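Local coordinates for eEF1A lysine and N-terminal methyltransferase (Homo sapiens, PDB 5WCJ), which methylates elongation factor 1-alpha at its N-terminal glycine and at a lysine through two domains, this C-terminal one modifying the N terminus, at residues 119-124 with 151-156; 158-163 with 199-204. All blocks are in the same frame, centred on the assembly; numbering follows the deposited sequence.

Contact 1: residues 119-124 with 151-156. With SAH (S-adenosyl-L-homocysteine), chain F.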
ATOM      1  N   ASP A 119      -0.480  -1.890  -9.464  1.00 25.34           N
ATOM      2  CA  ASP A 119       0.750  -2.626  -9.199  1.00 25.58           C
ATOM      3  C   ASP A 119       0.889  -2.975  -7.691  1.00 23.87           C
ATOM      4  O   ASP A 119       1.438  -4.011  -7.332  1.00 24.28           O
ATOM      5  CB  ASP A 119       1.960  -1.817  -9.654  1.00 27.95           C
ATOM      6  CG  ASP A 119       1.917  -1.493 -11.149  1.00 31.73           C
ATOM      7  OD1 ASP A 119       1.964  -2.435 -11.948  1.00 32.90           O
ATOM      8  OD2 ASP A 119       1.798  -0.303 -11.498  1.00 30.73           O
ATOM      9  N   VAL A 120       0.430  -2.082  -6.837  1.00 23.62           N
ATOM     10  CA  VAL A 120       0.579  -2.238  -5.414  1.00 23.34           C
ATOM     11  C   VAL A 120      -0.717  -1.799  -4.748  1.00 21.75           C
ATOM     12  O   VAL A 120      -1.248  -0.746  -5.054  1.00 21.49           O
ATOM     13  CB  VAL A 120       1.732  -1.368  -4.843  1.00 24.74           C
ATOM     14  CG1 VAL A 120       1.862  -1.569  -3.333  1.00 23.94           C
ATOM     15  CG2 VAL A 120       3.054  -1.661  -5.519  1.00 26.54           C
ATOM     16  N   ILE A 121      -1.192  -2.594  -3.803  1.00 20.67           N
ATOM     17  CA  ILE A 121      -2.304  -2.210  -2.962  1.00 21.25           C
ATOM     18  C   ILE A 121      -1.839  -2.300  -1.512  1.00 21.44           C
ATOM     19  O   ILE A 121      -1.381  -3.354  -1.073  1.00 20.90           O
ATOM     20  CB  ILE A 121      -3.553  -3.092  -3.207  1.00 22.96           C
ATOM     21  CG1 ILE A 121      -4.053  -2.957  -4.656  1.00 23.36           C
ATOM     22  CG2 ILE A 121      -4.652  -2.757  -2.222  1.00 22.67           C
ATOM     23  CD1 ILE A 121      -5.153  -3.946  -4.997  1.00 24.31           C
ATOM     24  N   MET A 122      -1.965  -1.196  -0.782  1.00 21.34           N
ATOM     25  CA  MET A 122      -1.560  -1.131   0.622  1.00 21.43           C
ATOM     26  C   MET A 122      -2.768  -0.917   1.501  1.00 21.45           C
ATOM     27  O   MET A 122      -3.545   0.030   1.267  1.00 20.93           O
ATOM     28  CB  MET A 122      -0.546  -0.002   0.846  1.00 23.54           C
ATOM     29  CG  MET A 122       0.807  -0.234   0.220  1.00 27.24           C
ATOM     30  SD  MET A 122       1.926   1.144   0.630  1.00 31.79           S
ATOM     31  CE  MET A 122       3.443   0.553  -0.102  1.00 31.25           C
ATOM     32  N   PHE A 123      -2.896  -1.750   2.543  1.00 21.38           N
ATOM     33  CA  PHE A 123      -3.892  -1.527   3.603  1.00 21.57           C
ATOM     34  C   PHE A 123      -3.179  -1.064   4.847  1.00 21.66           C
ATOM     35  O   PHE A 123      -2.408  -1.831   5.442  1.00 22.03           O
ATOM     36  CB  PHE A 123      -4.661  -2.813   3.921  1.00 21.02           C
ATOM     37  CG  PHE A 123      -5.701  -3.218   2.895  1.00 22.37           C
ATOM     38  CD1 PHE A 123      -5.906  -2.521   1.709  1.00 22.94           C
ATOM     39  CD2 PHE A 123      -6.480  -4.356   3.131  1.00 22.49           C
ATOM     40  CE1 PHE A 123      -6.853  -2.919   0.802  1.00 22.56           C
ATOM     41  CE2 PHE A 123      -7.437  -4.745   2.211  1.00 21.88           C
ATOM     42  CZ  PHE A 123      -7.595  -4.050   1.044  1.00 22.73           C
ATOM     43  N   ASP A 124      -3.449   0.188   5.234  1.00 22.79           N
ATOM     44  CA  ASP A 124      -2.944   0.802   6.457  1.00 25.51           C
ATOM     45  C   ASP A 124      -4.153   1.316   7.206  1.00 25.54           C
ATOM     46  O   ASP A 124      -4.258   2.503   7.528  1.00 26.23           O
ATOM     47  CB  ASP A 124      -1.976   1.946   6.081  1.00 28.85           C
ATOM     48  CG  ASP A 124      -1.129   2.450   7.235  1.00 33.66           C
ATOM     49  OD1 ASP A 124      -0.950   1.719   8.223  1.00 35.41           O
ATOM     50  OD2 ASP A 124      -0.623   3.621   7.125  1.00 38.07           O
ATOM     51  N   LYS A 151      -7.905  -9.104  -5.250  1.00 25.73           N
ATOM     52  CA  LYS A 151      -7.157  -9.814  -6.274  1.00 29.33           C
ATOM     53  C   LYS A 151      -7.548  -9.361  -7.672  1.00 30.13           C
ATOM     54  O   LYS A 151      -6.689  -9.244  -8.546  1.00 29.60           O
ATOM     55  CB  LYS A 151      -7.371 -11.327  -6.115  1.00 30.26           C
ATOM     56  CG  LYS A 151      -6.769 -12.182  -7.236  1.00 33.77           C
ATOM     57  CD  LYS A 151      -7.134 -13.651  -7.065  1.00 34.69           C
ATOM     58  CE  LYS A 151      -6.976 -14.400  -8.383  1.00 38.32           C
ATOM     59  NZ  LYS A 151      -7.016 -15.878  -8.171  1.00 40.04           N
ATOM     60  N   SER A 152      -8.836  -9.101  -7.885  1.00 31.21           N
ATOM     61  CA  SER A 152      -9.334  -8.739  -9.214  1.00 31.73           C
ATOM     62  C   SER A 152      -8.825  -7.365  -9.704  1.00 31.30           C
ATOM     63  O   SER A 152      -8.831  -7.124 -10.908  1.00 31.82           O
ATOM     64  CB  SER A 152     -10.877  -8.842  -9.295  1.00 29.58           C
ATOM     65  OG  SER A 152     -11.520  -7.699  -8.759  1.00 31.67           O
ATOM     66  N   ILE A 153      -8.366  -6.487  -8.794  1.00 29.59           N
ATOM     67  CA  ILE A 153      -7.821  -5.196  -9.177  1.00 29.44           C
ATOM     68  C   ILE A 153      -6.322  -5.072  -9.018  1.00 27.85           C
ATOM     69  O   ILE A 153      -5.795  -3.960  -9.074  1.00 30.81           O
ATOM     70  CB  ILE A 153      -8.543  -4.008  -8.495  1.00 29.51           C
ATOM     71  CG1 ILE A 153      -8.510  -4.082  -6.954  1.00 28.52           C
ATOM     72  CG2 ILE A 153      -9.977  -3.922  -9.023  1.00 30.92           C
ATOM     73  CD1 ILE A 153      -8.819  -2.748  -6.294  1.00 29.05           C
ATOM     74  N   LEU A 154      -5.641  -6.195  -8.840  1.00 28.20           N
ATOM     75  CA  LEU A 154      -4.196  -6.200  -8.700  1.00 29.38           C
ATOM     76  C   LEU A 154      -3.619  -6.753 -10.004  1.00 29.15           C
ATOM     77  O   LEU A 154      -4.145  -7.697 -10.565  1.00 30.04           O
ATOM     78  CB  LEU A 154      -3.777  -7.066  -7.503  1.00 28.67           C
ATOM     79  CG  LEU A 154      -2.303  -7.052  -7.082  1.00 30.53           C
ATOM     80  CD1 LEU A 154      -1.888  -5.750  -6.412  1.00 30.62           C
ATOM     81  CD2 LEU A 154      -1.993  -8.216  -6.157  1.00 31.95           C
ATOM     82  N   THR A 155      -2.505  -6.206 -10.438  1.00 29.52           N
ATOM     83  CA  THR A 155      -1.778  -6.810 -11.573  1.00 33.62           C
ATOM     84  C   THR A 155      -1.275  -8.218 -11.184  1.00 34.05           C
ATOM     85  O   THR A 155      -1.046  -8.501  -9.996  1.00 30.46           O
ATOM     86  CB  THR A 155      -0.587  -5.963 -12.022  1.00 33.69           C
ATOM     87  OG1 THR A 155       0.348  -5.865 -10.948  1.00 35.97           O
ATOM     88  CG2 THR A 155      -1.035  -4.582 -12.467  1.00 34.73           C
ATOM     89  N   PRO A 156      -1.134  -9.124 -12.168  1.00 34.61           N
ATOM     90  CA  PRO A 156      -0.716 -10.483 -11.837  1.00 34.51           C
ATOM     91  C   PRO A 156       0.602 -10.569 -11.045  1.00 30.65           C
ATOM     92  O   PRO A 156       0.726 -11.425 -10.191  1.00 33.51           O
ATOM     93  CB  PRO A 156      -0.558 -11.149 -13.229  1.00 36.53           C
ATOM     94  CG  PRO A 156      -1.497 -10.406 -14.109  1.00 38.29           C
ATOM     95  CD  PRO A 156      -1.593  -9.004 -13.572  1.00 37.92           C
TER
HETATM   96  CG  SAH F 705      -2.856   4.859   9.697  1.00 44.64           C
HETATM   97  SD  SAH F 705      -4.281   5.533  10.597  1.00 41.53           S
HETATM   98  C5' SAH F 705      -5.657   4.489  10.050  1.00 33.07           C
HETATM   99  C4' SAH F 705      -6.437   5.238   8.987  1.00 29.35           C
HETATM  100  O4' SAH F 705      -7.455   4.355   8.456  1.00 26.67           O
HETATM  101  C3' SAH F 705      -7.174   6.477   9.529  1.00 28.11           C
HETATM  102  O3' SAH F 705      -6.951   7.588   8.668  1.00 28.92           O
HETATM  103  C2' SAH F 705      -8.643   6.039   9.502  1.00 26.55           C
HETATM  104  O2' SAH F 705      -9.602   7.072   9.296  1.00 25.49           O
HETATM  105  C1' SAH F 705      -8.615   5.136   8.277  1.00 24.63           C
HETATM  106  N9  SAH F 705      -9.746   4.221   8.149  1.00 23.47           N
HETATM  107  C8  SAH F 705     -10.373   3.529   9.153  1.00 26.13           C
HETATM  108  N7  SAH F 705     -11.313   2.715   8.735  1.00 24.69           N
HETATM  109  C5  SAH F 705     -11.303   2.884   7.361  1.00 22.16           C
HETATM  110  C6  SAH F 705     -12.048   2.292   6.328  1.00 24.43           C
HETATM  111  N6  SAH F 705     -13.001   1.346   6.535  1.00 24.83           N
HETATM  112  N1  SAH F 705     -11.798   2.694   5.065  1.00 23.11           N
HETATM  113  C2  SAH F 705     -10.863   3.634   4.852  1.00 24.58           C
HETATM  114  N3  SAH F 705     -10.081   4.250   5.745  1.00 22.08           N
HETATM  115  C4  SAH F 705     -10.348   3.822   6.988  1.00 23.61           C
HETATM  116  O   HOH W   1       2.838  -5.045 -11.561  1.00 38.85           O

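Contact 2: residues 158-163 with 199-204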
ATOM      1  N   GLY A 158       1.808  -7.999  -9.176  1.00 28.13           N
ATOM      2  CA  GLY A 158       1.775  -6.935  -8.179  1.00 27.35           C
ATOM      3  C   GLY A 158       1.903  -7.479  -6.767  1.00 25.29           C
ATOM      4  O   GLY A 158       2.084  -8.695  -6.549  1.00 27.26           O
ATOM      5  N   VAL A 159       1.799  -6.567  -5.802  1.00 24.54           N
ATOM      6  CA  VAL A 159       1.957  -6.911  -4.415  1.00 24.54           C
ATOM      7  C   VAL A 159       0.830  -6.266  -3.605  1.00 22.85           C
ATOM      8  O   VAL A 159       0.501  -5.100  -3.819  1.00 22.82           O
ATOM      9  CB  VAL A 159       3.364  -6.563  -3.872  1.00 26.97           C
ATOM     10  CG1 VAL A 159       3.653  -5.077  -3.937  1.00 30.48           C
ATOM     11  CG2 VAL A 159       3.533  -7.108  -2.451  1.00 28.33           C
ATOM     12  N   PHE A 160       0.255  -7.051  -2.697  1.00 21.08           N
ATOM     13  CA  PHE A 160      -0.762  -6.585  -1.751  1.00 23.50           C
ATOM     14  C   PHE A 160      -0.083  -6.564  -0.375  1.00 21.80           C
ATOM     15  O   PHE A 160       0.438  -7.589   0.053  1.00 22.64           O
ATOM     16  CB  PHE A 160      -1.937  -7.571  -1.809  1.00 23.39           C
ATOM     17  CG  PHE A 160      -2.974  -7.391  -0.755  1.00 24.22           C
ATOM     18  CD1 PHE A 160      -3.472  -6.145  -0.422  1.00 25.00           C
ATOM     19  CD2 PHE A 160      -3.532  -8.514  -0.158  1.00 26.10           C
ATOM     20  CE1 PHE A 160      -4.454  -5.999   0.564  1.00 26.14           C
ATOM     21  CE2 PHE A 160      -4.513  -8.391   0.814  1.00 27.41           C
ATOM     22  CZ  PHE A 160      -4.991  -7.129   1.170  1.00 27.69           C
ATOM     23  N   ILE A 161      -0.036  -5.394   0.261  1.00 21.29           N
ATOM     24  CA  ILE A 161       0.745  -5.168   1.468  1.00 21.56           C
ATOM     25  C   ILE A 161      -0.220  -4.759   2.550  1.00 21.69           C
ATOM     26  O   ILE A 161      -0.964  -3.777   2.367  1.00 21.24           O
ATOM     27  CB  ILE A 161       1.813  -4.090   1.255  1.00 22.39           C
ATOM     28  CG1 ILE A 161       2.692  -4.439   0.033  1.00 23.34           C
ATOM     29  CG2 ILE A 161       2.592  -3.848   2.538  1.00 22.96           C
ATOM     30  CD1 ILE A 161       3.687  -3.362  -0.369  1.00 23.44           C
ATOM     31  N   LEU A 162      -0.186  -5.469   3.678  1.00 22.16           N
ATOM     32  CA  LEU A 162      -1.147  -5.287   4.753  0.64 23.85           C
ATOM     33  C   LEU A 162      -0.432  -5.027   6.084  1.00 22.92           C
ATOM     34  O   LEU A 162       0.453  -5.793   6.438  1.00 24.10           O
ATOM     35  CB  LEU A 162      -1.938  -6.596   4.875  0.64 25.83           C
ATOM     36  CG  LEU A 162      -2.942  -6.771   5.998  0.64 27.29           C
ATOM     37  CD1 LEU A 162      -4.117  -5.837   5.753  0.64 28.28           C
ATOM     38  CD2 LEU A 162      -3.393  -8.212   6.079  0.64 28.19           C
ATOM     39  N   ASN A 163      -0.857  -3.997   6.803  1.00 22.08           N
ATOM     40  CA  ASN A 163      -0.434  -3.739   8.169  1.00 22.70           C
ATOM     41  C   ASN A 163      -1.438  -4.488   9.041  1.00 24.20           C
ATOM     42  O   ASN A 163      -2.624  -4.156   9.015  1.00 24.68           O
ATOM     43  CB  ASN A 163      -0.463  -2.245   8.447  1.00 23.09           C
ATOM     44  CG  ASN A 163      -0.144  -1.888   9.895  1.00 27.33           C
ATOM     45  OD1 ASN A 163       0.504  -2.640  10.600  1.00 28.65           O
ATOM     46  ND2 ASN A 163      -0.599  -0.700  10.333  1.00 31.50           N
ATOM     47  N   LEU A 199       2.325  -7.965   6.105  1.00 21.56           N
ATOM     48  CA  LEU A 199       2.188  -9.072   5.223  1.00 23.68           C
ATOM     49  C   LEU A 199       2.337  -8.583   3.792  1.00 24.05           C
ATOM     50  O   LEU A 199       1.747  -7.588   3.400  1.00 24.95           O
ATOM     51  CB  LEU A 199       0.831  -9.734   5.373  1.00 25.59           C
ATOM     52  CG  LEU A 199       0.378 -10.023   6.810  1.00 31.12           C
ATOM     53  CD1 LEU A 199      -0.971 -10.725   6.771  1.00 35.27           C
ATOM     54  CD2 LEU A 199       1.371 -10.852   7.551  1.00 30.34           C
ATOM     55  N   PHE A 200       3.098  -9.321   3.017  1.00 22.05           N
ATOM     56  CA  PHE A 200       3.323  -9.010   1.602  1.00 23.30           C
ATOM     57  C   PHE A 200       2.786 -10.198   0.822  1.00 23.30           C
ATOM     58  O   PHE A 200       3.286 -11.346   0.961  1.00 25.52           O
ATOM     59  CB  PHE A 200       4.806  -8.854   1.307  1.00 23.43           C
ATOM     60  CG  PHE A 200       5.529  -7.921   2.221  1.00 24.88           C
ATOM     61  CD1 PHE A 200       5.604  -6.560   1.931  1.00 24.88           C
ATOM     62  CD2 PHE A 200       6.179  -8.401   3.370  1.00 25.79           C
ATOM     63  CE1 PHE A 200       6.282  -5.700   2.773  1.00 25.24           C
ATOM     64  CE2 PHE A 200       6.856  -7.543   4.210  1.00 25.54           C
ATOM     65  CZ  PHE A 200       6.928  -6.192   3.900  1.00 26.34           C
ATOM     66  N   CYS A 201       1.753  -9.969   0.031  1.00 24.06           N
ATOM     67  CA  CYS A 201       0.988 -11.052  -0.572  1.00 23.95           C
ATOM     68  C   CYS A 201       1.050 -10.962  -2.086  1.00 25.01           C
ATOM     69  O   CYS A 201       0.784  -9.910  -2.697  1.00 24.39           O
ATOM     70  CB  CYS A 201      -0.487 -11.005  -0.131  1.00 24.14           C
ATOM     71  SG  CYS A 201      -0.682 -10.809   1.658  1.00 30.71           S
ATOM     72  N   GLN A 202       1.385 -12.081  -2.698  1.00 25.24           N
ATOM     73  CA  GLN A 202       1.458 -12.148  -4.159  1.00 28.14           C
ATOM     74  C   GLN A 202       0.755 -13.400  -4.689  1.00 29.89           C
ATOM     75  O   GLN A 202       0.375 -14.314  -3.919  1.00 28.83           O
ATOM     76  CB  GLN A 202       2.911 -12.111  -4.582  1.00 29.37           C
ATOM     77  CG  GLN A 202       3.568 -10.782  -4.292  1.00 30.17           C
ATOM     78  CD  GLN A 202       4.888 -10.635  -4.988  1.00 31.26           C
ATOM     79  OE1 GLN A 202       5.857 -11.261  -4.595  1.00 32.23           O
ATOM     80  NE2 GLN A 202       4.929  -9.826  -6.043  1.00 32.56           N
ATOM     81  N   LEU A 203       0.587 -13.432  -6.003  1.00 29.89           N
ATOM     82  CA  LEU A 203      -0.268 -14.421  -6.644  1.00 35.59           C
ATOM     83  C   LEU A 203       0.433 -15.673  -7.179  1.00 37.13           C
ATOM     84  O   LEU A 203      -0.218 -16.703  -7.307  1.00 43.58           O
ATOM     85  CB  LEU A 203      -1.074 -13.753  -7.756  1.00 36.79           C
ATOM     86  CG  LEU A 203      -2.079 -12.708  -7.278  1.00 39.39           C
ATOM     87  CD1 LEU A 203      -2.573 -11.855  -8.443  1.00 41.96           C
ATOM     88  CD2 LEU A 203      -3.243 -13.358  -6.566  1.00 40.66           C
ATOM     89  N   HIS A 204       1.727 -15.603  -7.470  1.00 38.91           N
ATOM     90  CA  HIS A 204       2.414 -16.696  -8.198  1.00 42.62           C
ATOM     91  C   HIS A 204       3.679 -17.203  -7.498  1.00 41.40           C
ATOM     92  O   HIS A 204       4.777 -16.691  -7.750  1.00 43.67           O
ATOM     93  CB  HIS A 204       2.728 -16.233  -9.622  1.00 44.06           C
ATOM     94  CG  HIS A 204       1.511 -15.839 -10.384  1.00 42.93           C
ATOM     95  ND1 HIS A 204       1.316 -14.563 -10.863  1.00 47.39           N
ATOM     96  CD2 HIS A 204       0.382 -16.526 -10.673  1.00 45.92           C
ATOM     97  CE1 HIS A 204       0.134 -14.492 -11.450  1.00 44.43           C
ATOM     98  NE2 HIS A 204      -0.455 -15.667 -11.343  1.00 45.46           N
TER
HETATM   99  O   HOH W   2       1.402 -11.090  -7.580  1.00 30.57           O

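Contact 1: residues 119-124 with 151-156
Ile-121 holds CG1 anti to its carbonyl carbon and beside the backbone N (chi1 -62°), and Leu-154 holds CG anti to its backbone N (chi1 -172°), from which chi2 of 72° sets CD1; the two side chains meet where Ile-121 CG1 lies 3.9 Å from Leu-154 CD1. The tip of the isoleucine continues to Ile-153, its CD1 3.9 Å from Ile-153 CG1, the two chains crossing at about a right angle. Ile-121 is thus held at two successive carbons by two consecutive residues, all three buried. Leu-154 CD1 also lies 3.9 Å from the carbonyl O of Asp-119.

At the other end the contact is polar and bridged by water. Thr-155 CG2 sits 3.7 Å from Asp-119 OD1, while Thr-155 OG1 and Asp-119 OD1 are joined by one water, which donates to Asp-119 OD1 at 2.8 Å and lies 2.7 Å from Thr-155 OG1. The second carboxylate oxygen, OD2, accepts from the backbone N of Ala-45, so both oxygens of Asp-119 have partners. At the far end of 119-124, just past the strand, Asp-124 belongs to the S-adenosyl-L-homocysteine pocket, its carbonyl O 3.5 Å from CG of the ligand.

Strand 118-123 runs between strands 44-49 and 158-164, and the turn that follows helix 144-152 packs its Ile-153 against this strand and against Ile-105 and Leu-108 of helix 101-109.

Contact 2: residues 158-163 with 199-204
Phe-160 pairs with Cys-201 on one face of the sheet: the ring reaches the cysteine through Phe-160 CD2, 3.9 Å from Cys-201 CB, and Cys-201 SG stands 5.1 Å from the ring centroid in an oblique sulfur-aromatic contact. On the same face Leu-162, in one of its two modelled conformers, runs alongside Leu-199 in the same direction. Leu-179 of helix 169-182 fits against Phe-160, Leu-162 and Leu-199, covering this layer.

The other face carries Ile-161 against Phe-200, where Phe-200 CD1 meets the fork between Ile-161 CG1 and CG2, 4.1 Å from each. Beside them Val-159 CG2 reaches into the angle between Phe-200 CB and Gln-202 CG.

Phe-160 with Cys-201 and Leu-162 with Leu-199 are hydrogen-bonded antiparallel pairs, and Ile-161 with Phe-200 is the non-hydrogen-bonded pair between them. Past the last pair, Gln-202 NE2 donates to Gly-158 O at 3.1 Å, nearly straight (163°), from 58° above the carbonyl plane. A water donates to the same oxygen at 2.7 Å and accepts from Leu-203 N. An alanine in place of Gln-202 would probably leave Gly-158 O with the water but without its amide donor, and open a gap beside Val-159 CG2.

This antiparallel pairing is the hallmark of the seven-stranded Rossmann-like methyltransferase fold, in which strand 197-202 inserts antiparallel between strands 158-164 and 185-190.

How the contacts relate
The centres of contacts 1 and 2 are about 7 Å apart, and both reach the same mixed seven-stranded sheet. Along the chain they come in series: contact 1 closes at 151-156 before strand 158-164 opens contact 2. The shared seam is between strands 118-123 and 158-164, neighbours in the sheet, where Ile-161 N lies 2.8 Å from Ile-121 O in a probable hydrogen bond. Contact 1 joins the strand ending at the S-adenosyl-L-homocysteine pocket to the turn after helix 144-152; contact 2 carries the sheet on to its antiparallel strand 197-202, beyond which 185-190 forms the edge. Asn-163 ND2 bonds Asp-124 OD1, which ties the second contact's strand to the pocket.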